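Long-range contact in autophagy-related protein 9 (Schizosaccharomyces pombe, PDB 7D0I), which scrambles phospholipids between the two leaflets of autophagic membranes and so supplies lipid for the growing autophagosome: residues 387-401 against 636-648. The protein carries 1 engineered substitution. Numbering follows the deposited sequence.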
loop_
_atom_site.group_PDB
_atom_site.type_symbol
_atom_site.label_atom_id
_atom_site.label_comp_id
_atom_site.label_asym_id
_atom_site.label_seq_id
_atom_site.Cartn_x
_atom_site.Cartn_y
_atom_site.Cartn_z
ATOM N N VAL A 387 -6.189 23.049 -45.147
ATOM C CA VAL A 387 -6.327 21.617 -44.955
ATOM C C VAL A 387 -7.675 21.247 -44.349
ATOM O O VAL A 387 -8.191 20.159 -44.610
ATOM C CB VAL A 387 -5.163 21.124 -44.084
ATOM C CG1 VAL A 387 -5.359 19.707 -43.671
ATOM C CG2 VAL A 387 -3.860 21.267 -44.837
ATOM N N PHE A 388 -8.279 22.136 -43.573
ATOM C CA PHE A 388 -9.491 21.829 -42.832
ATOM C C PHE A 388 -10.686 22.577 -43.403
ATOM O O PHE A 388 -10.560 23.697 -43.902
ATOM C CB PHE A 388 -9.321 22.169 -41.351
ATOM C CG PHE A 388 -8.432 21.218 -40.617
ATOM C CD1 PHE A 388 -7.063 21.299 -40.730
ATOM C CD2 PHE A 388 -8.969 20.237 -39.817
ATOM C CE1 PHE A 388 -6.255 20.426 -40.062
ATOM C CE2 PHE A 388 -8.159 19.363 -39.147
ATOM C CZ PHE A 388 -6.802 19.461 -39.270
ATOM N N ASP A 389 -11.849 21.940 -43.314
ATOM C CA ASP A 389 -13.083 22.506 -43.831
ATOM C C ASP A 389 -13.400 23.834 -43.154
ATOM O O ASP A 389 -12.797 24.216 -42.150
ATOM C CB ASP A 389 -14.253 21.554 -43.598
ATOM C CG ASP A 389 -14.322 20.449 -44.618
ATOM O OD1 ASP A 389 -14.024 20.712 -45.797
ATOM O OD2 ASP A 389 -14.686 19.314 -44.243
ATOM N N GLU A 390 -14.370 24.546 -43.724
ATOM C CA GLU A 390 -15.010 25.610 -42.965
ATOM C C GLU A 390 -15.792 25.035 -41.795
ATOM O O GLU A 390 -15.880 25.663 -40.736
ATOM C CB GLU A 390 -15.913 26.446 -43.873
ATOM C CG GLU A 390 -16.655 25.642 -44.931
ATOM C CD GLU A 390 -17.874 24.920 -44.390
ATOM O OE1 GLU A 390 -18.383 25.324 -43.321
ATOM O OE2 GLU A 390 -18.326 23.947 -45.029
ATOM N N GLN A 391 -16.348 23.837 -41.966
ATOM C CA GLN A 391 -16.996 23.126 -40.877
ATOM C C GLN A 391 -15.993 22.556 -39.884
ATOM O O GLN A 391 -16.399 22.048 -38.835
ATOM C CB GLN A 391 -17.882 22.017 -41.447
ATOM C CG GLN A 391 -18.984 21.538 -40.525
ATOM C CD GLN A 391 -18.659 20.209 -39.886
ATOM O OE1 GLN A 391 -17.533 19.727 -39.977
ATOM N NE2 GLN A 391 -19.647 19.608 -39.236
ATOM N N GLY A 392 -14.701 22.627 -40.192
ATOM C CA GLY A 392 -13.665 22.278 -39.241
ATOM C C GLY A 392 -13.312 20.809 -39.196
ATOM O O GLY A 392 -13.330 20.200 -38.124
ATOM N N GLN A 393 -12.984 20.223 -40.342
ATOM C CA GLN A 393 -12.593 18.824 -40.367
ATOM C C GLN A 393 -11.761 18.570 -41.612
ATOM O O GLN A 393 -11.903 19.267 -42.618
ATOM C CB GLN A 393 -13.813 17.904 -40.330
ATOM C CG GLN A 393 -13.521 16.526 -39.779
ATOM C CD GLN A 393 -14.652 16.003 -38.925
ATOM O OE1 GLN A 393 -15.514 16.762 -38.488
ATOM N NE2 GLN A 393 -14.658 14.701 -38.683
ATOM N N LEU A 394 -10.892 17.569 -41.524
ATOM C CA LEU A 394 -9.935 17.289 -42.584
ATOM C C LEU A 394 -10.645 17.092 -43.913
ATOM O O LEU A 394 -11.480 16.196 -44.052
ATOM C CB LEU A 394 -9.120 16.051 -42.222
ATOM C CG LEU A 394 -8.034 15.636 -43.203
ATOM C CD1 LEU A 394 -6.961 16.671 -43.224
ATOM C CD2 LEU A 394 -7.455 14.301 -42.817
ATOM N N ARG A 395 -10.316 17.937 -44.886
ATOM C CA ARG A 395 -10.942 17.846 -46.195
ATOM C C ARG A 395 -10.697 16.479 -46.815
ATOM O O ARG A 395 -9.723 15.794 -46.501
ATOM C CB ARG A 395 -10.416 18.942 -47.118
ATOM C CG ARG A 395 -11.059 20.277 -46.869
ATOM C CD ARG A 395 -10.536 21.348 -47.786
ATOM N NE ARG A 395 -11.036 22.653 -47.376
ATOM C CZ ARG A 395 -10.612 23.807 -47.874
ATOM N NH1 ARG A 395 -9.671 23.824 -48.809
ATOM N NH2 ARG A 395 -11.125 24.947 -47.435
ATOM N N SER A 396 -11.605 16.083 -47.709
ATOM C CA SER A 396 -11.535 14.747 -48.287
ATOM C C SER A 396 -10.327 14.585 -49.195
ATOM O O SER A 396 -9.734 13.505 -49.245
ATOM C CB SER A 396 -12.816 14.443 -49.059
ATOM O OG SER A 396 -12.754 13.166 -49.662
ATOM N N ALA A 397 -9.940 15.644 -49.902
ATOM C CA ALA A 397 -8.858 15.551 -50.868
ATOM C C ALA A 397 -7.512 15.244 -50.233
ATOM O O ALA A 397 -6.551 14.999 -50.965
ATOM C CB ALA A 397 -8.763 16.854 -51.659
ATOM N N PHE A 398 -7.417 15.243 -48.908
ATOM C CA PHE A 398 -6.142 15.063 -48.228
ATOM C C PHE A 398 -5.913 13.643 -47.747
ATOM O O PHE A 398 -4.916 13.387 -47.073
ATOM C CB PHE A 398 -6.028 16.035 -47.055
ATOM C CG PHE A 398 -5.633 17.410 -47.466
ATOM C CD1 PHE A 398 -6.577 18.308 -47.910
ATOM C CD2 PHE A 398 -4.315 17.797 -47.436
ATOM C CE1 PHE A 398 -6.215 19.562 -48.303
ATOM C CE2 PHE A 398 -3.950 19.049 -47.826
ATOM C CZ PHE A 398 -4.900 19.933 -48.260
ATOM N N ARG A 399 -6.810 12.715 -48.071
ATOM C CA ARG A 399 -6.551 11.299 -47.883
ATOM C C ARG A 399 -6.459 10.540 -49.197
ATOM O O ARG A 399 -6.112 9.355 -49.183
ATOM C CB ARG A 399 -7.629 10.669 -46.994
ATOM C CG ARG A 399 -7.622 11.193 -45.574
ATOM C CD ARG A 399 -8.707 10.557 -44.740
ATOM N NE ARG A 399 -9.978 10.503 -45.452
ATOM C CZ ARG A 399 -10.777 11.548 -45.645
ATOM N NH1 ARG A 399 -11.916 11.401 -46.303
ATOM N NH2 ARG A 399 -10.434 12.743 -45.188
ATOM N N ASN A 400 -6.754 11.186 -50.315
ATOM C CA ASN A 400 -6.639 10.610 -51.644
ATOM C C ASN A 400 -5.190 10.680 -52.113
ATOM O O ASN A 400 -4.691 11.773 -52.401
ATOM C CB ASN A 400 -7.555 11.354 -52.614
ATOM C CG ASN A 400 -7.464 10.828 -54.022
ATOM O OD1 ASN A 400 -6.496 11.087 -54.733
ATOM N ND2 ASN A 400 -8.485 10.097 -54.442
ATOM N N PRO A 401 -4.487 9.549 -52.214
ATOM C CA PRO A 401 -3.053 9.601 -52.535
ATOM C C PRO A 401 -2.746 10.082 -53.938
ATOM O O PRO A 401 -1.578 10.354 -54.229
ATOM C CB PRO A 401 -2.597 8.149 -52.349
ATOM C CG PRO A 401 -3.639 7.523 -51.499
ATOM C CD PRO A 401 -4.917 8.181 -51.899
ATOM N N PHE A 636 -0.609 14.735 -43.463
ATOM C CA PHE A 636 -2.035 14.729 -43.193
ATOM C C PHE A 636 -2.729 13.510 -43.765
ATOM O O PHE A 636 -3.872 13.237 -43.391
ATOM C CB PHE A 636 -2.681 16.002 -43.732
ATOM C CG PHE A 636 -2.402 17.211 -42.897
ATOM C CD1 PHE A 636 -3.072 17.418 -41.714
ATOM C CD2 PHE A 636 -1.462 18.135 -43.291
ATOM C CE1 PHE A 636 -2.812 18.516 -40.946
ATOM C CE2 PHE A 636 -1.205 19.237 -42.522
ATOM C CZ PHE A 636 -1.879 19.427 -41.350
ATOM N N ARG A 637 -2.066 12.769 -44.647
ATOM C CA ARG A 637 -2.623 11.546 -45.209
ATOM C C ARG A 637 -2.164 10.309 -44.458
ATOM O O ARG A 637 -2.979 9.449 -44.123
ATOM C CB ARG A 637 -2.248 11.433 -46.687
ATOM C CG ARG A 637 -2.582 10.099 -47.303
ATOM C CD ARG A 637 -2.488 10.153 -48.809
ATOM N NE ARG A 637 -1.346 10.930 -49.272
ATOM C CZ ARG A 637 -0.092 10.495 -49.269
ATOM N NH1 ARG A 637 0.877 11.276 -49.719
ATOM N NH2 ARG A 637 0.198 9.290 -48.806
ATOM N N GLU A 638 -0.865 10.209 -44.176
ATOM C CA GLU A 638 -0.354 9.061 -43.443
ATOM C C GLU A 638 -0.876 9.038 -42.016
ATOM O O GLU A 638 -1.429 8.031 -41.564
ATOM C CB GLU A 638 1.172 9.078 -43.441
ATOM C CG GLU A 638 1.809 9.136 -44.806
ATOM C CD GLU A 638 3.309 9.362 -44.731
ATOM O OE1 GLU A 638 3.814 9.637 -43.622
ATOM O OE2 GLU A 638 3.985 9.269 -45.778
ATOM N N HIS A 639 -0.711 10.137 -41.285
ATOM C CA HIS A 639 -0.877 10.139 -39.834
ATOM C C HIS A 639 -2.236 10.656 -39.394
ATOM O O HIS A 639 -2.345 11.316 -38.364
ATOM C CB HIS A 639 0.239 10.943 -39.187
ATOM C CG HIS A 639 1.606 10.456 -39.546
ATOM N ND1 HIS A 639 2.421 11.117 -40.436
ATOM C CD2 HIS A 639 2.308 9.379 -39.124
ATOM C CE1 HIS A 639 3.564 10.465 -40.552
ATOM N NE2 HIS A 639 3.521 9.407 -39.768
ATOM N N THR A 640 -3.285 10.356 -40.147
ATOM C CA THR A 640 -4.656 10.665 -39.770
ATOM C C THR A 640 -5.399 9.367 -39.500
ATOM O O THR A 640 -5.372 8.452 -40.325
ATOM C CB THR A 640 -5.365 11.439 -40.877
ATOM O OG1 THR A 640 -4.743 12.713 -41.042
ATOM C CG2 THR A 640 -6.813 11.631 -40.532
ATOM N N ILE A 641 -6.063 9.287 -38.354
ATOM C CA ILE A 641 -6.813 8.095 -37.989
ATOM C C ILE A 641 -8.227 8.507 -37.623
ATOM O O ILE A 641 -8.454 9.584 -37.071
ATOM C CB ILE A 641 -6.143 7.330 -36.831
ATOM C CG1 ILE A 641 -6.766 5.948 -36.670
ATOM C CG2 ILE A 641 -6.278 8.086 -35.545
ATOM C CD1 ILE A 641 -6.216 5.183 -35.492
ATOM N N ASN A 642 -9.190 7.653 -37.949
ATOM C CA ASN A 642 -10.591 7.941 -37.682
ATOM C C ASN A 642 -10.974 7.313 -36.350
ATOM O O ASN A 642 -11.044 6.088 -36.230
ATOM C CB ASN A 642 -11.480 7.425 -38.809
ATOM C CG ASN A 642 -12.909 7.925 -38.705
ATOM O OD1 ASN A 642 -13.494 7.964 -37.627
ATOM N ND2 ASN A 642 -13.476 8.314 -39.835
ATOM N N VAL A 643 -11.219 8.151 -35.357
ATOM C CA VAL A 643 -11.719 7.703 -34.067
ATOM C C VAL A 643 -13.232 7.827 -34.080
ATOM O O VAL A 643 -13.772 8.892 -34.402
ATOM C CB VAL A 643 -11.098 8.516 -32.923
ATOM C CG1 VAL A 643 -11.828 8.244 -31.633
ATOM C CG2 VAL A 643 -9.640 8.165 -32.773
ATOM N N GLU A 644 -13.917 6.739 -33.738
ATOM C CA GLU A 644 -15.358 6.665 -33.927
ATOM C C GLU A 644 -16.078 7.586 -32.957
ATOM O O GLU A 644 -15.864 7.520 -31.743
ATOM C CB GLU A 644 -15.840 5.228 -33.747
ATOM C CG GLU A 644 -14.924 4.175 -34.357
ATOM C CD GLU A 644 -14.778 4.298 -35.864
ATOM O OE1 GLU A 644 -15.643 4.919 -36.516
ATOM O OE2 GLU A 644 -13.787 3.765 -36.401
ATOM N N GLY A 645 -16.948 8.435 -33.493
ATOM C CA GLY A 645 -17.659 9.412 -32.711
ATOM C C GLY A 645 -16.995 10.766 -32.643
ATOM O O GLY A 645 -17.660 11.753 -32.315
ATOM N N VAL A 646 -15.701 10.840 -32.945
ATOM C CA VAL A 646 -14.985 12.105 -32.991
ATOM C C VAL A 646 -14.802 12.509 -34.444
ATOM O O VAL A 646 -15.293 13.556 -34.877
ATOM C CB VAL A 646 -13.628 12.008 -32.275
ATOM C CG1 VAL A 646 -12.924 13.334 -32.331
ATOM C CG2 VAL A 646 -13.814 11.567 -30.847
ATOM N N GLY A 647 -14.109 11.681 -35.211
ATOM C CA GLY A 647 -13.833 12.018 -36.589
ATOM C C GLY A 647 -12.402 11.701 -36.950
ATOM O O GLY A 647 -11.801 10.806 -36.355
ATOM N N TYR A 648 -11.841 12.420 -37.914
ATOM C CA TYR A 648 -10.451 12.231 -38.305
ATOM C C TYR A 648 -9.572 13.066 -37.387
ATOM O O TYR A 648 -9.616 14.298 -37.425
ATOM C CB TYR A 648 -10.230 12.622 -39.759
ATOM C CG TYR A 648 -10.880 11.696 -40.740
ATOM C CD1 TYR A 648 -10.432 10.400 -40.896
ATOM C CD2 TYR A 648 -11.938 12.120 -41.520
ATOM C CE1 TYR A 648 -11.019 9.552 -41.793
ATOM C CE2 TYR A 648 -12.533 11.279 -42.420
ATOM C CZ TYR A 648 -12.070 9.996 -42.553
ATOM O OH TYR A 648 -12.668 9.151 -43.457
#
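Arg399 lies flat on the ring of Tyr648. Its side chain can be followed outward. CB leaves the backbone with CG anti to the carbonyl carbon (chi1 -66°). The chain then runs extended through CG to CD, and CD sits over the tyrosine face, 4.2 Å from the ring centroid, as a CH-pi contact. A bend at chi3 (-45°) lays the rest along the ring. Arg399 NE comes 3.6 Å from Tyr648 CZ. Arg399 CZ is 4.1 Å from the centroid of the Tyr648 ring in an off-centre cation-pi contact, with the two planes only 15° apart. NH1 ends beside Tyr648 OH, and NH2 lies over the CE2 and CD2 side. The stack, with Ser396 O on the opposite face of the guanidinium, probably limits the rotation of the group.

Leu394 and Thr640 meet tip to tip, with CD2 of Leu394 3.6 Å from Thr640 CG2. The threonine hydroxyl turns back along its own chain: OG1 donates to Phe636 O at 2.6 Å, from above the carbonyl plane. Thr640 OG1 also shares a hydrogen bond with Tyr349 OH. Val387 CG1 stands over the face of the Phe636 ring, 3.8 Å from its centroid, and Phe388 CE1 adds an oblique contact. Farther along, Pro401 packs on the aliphatic part of Arg637 and its CB lies over one guanidinium face; Arg637 NH1 is salt-bridged to Asp634.

The contact is structural packing in a part of the protein that is probably cytosolic. The loop between helices 384-387 and 404-410 lies against the end of helix 629-638 and the antiparallel beta hairpin that follows, whose turn carries a classic beta bulge with Val646 and Gly647 opposite Val643.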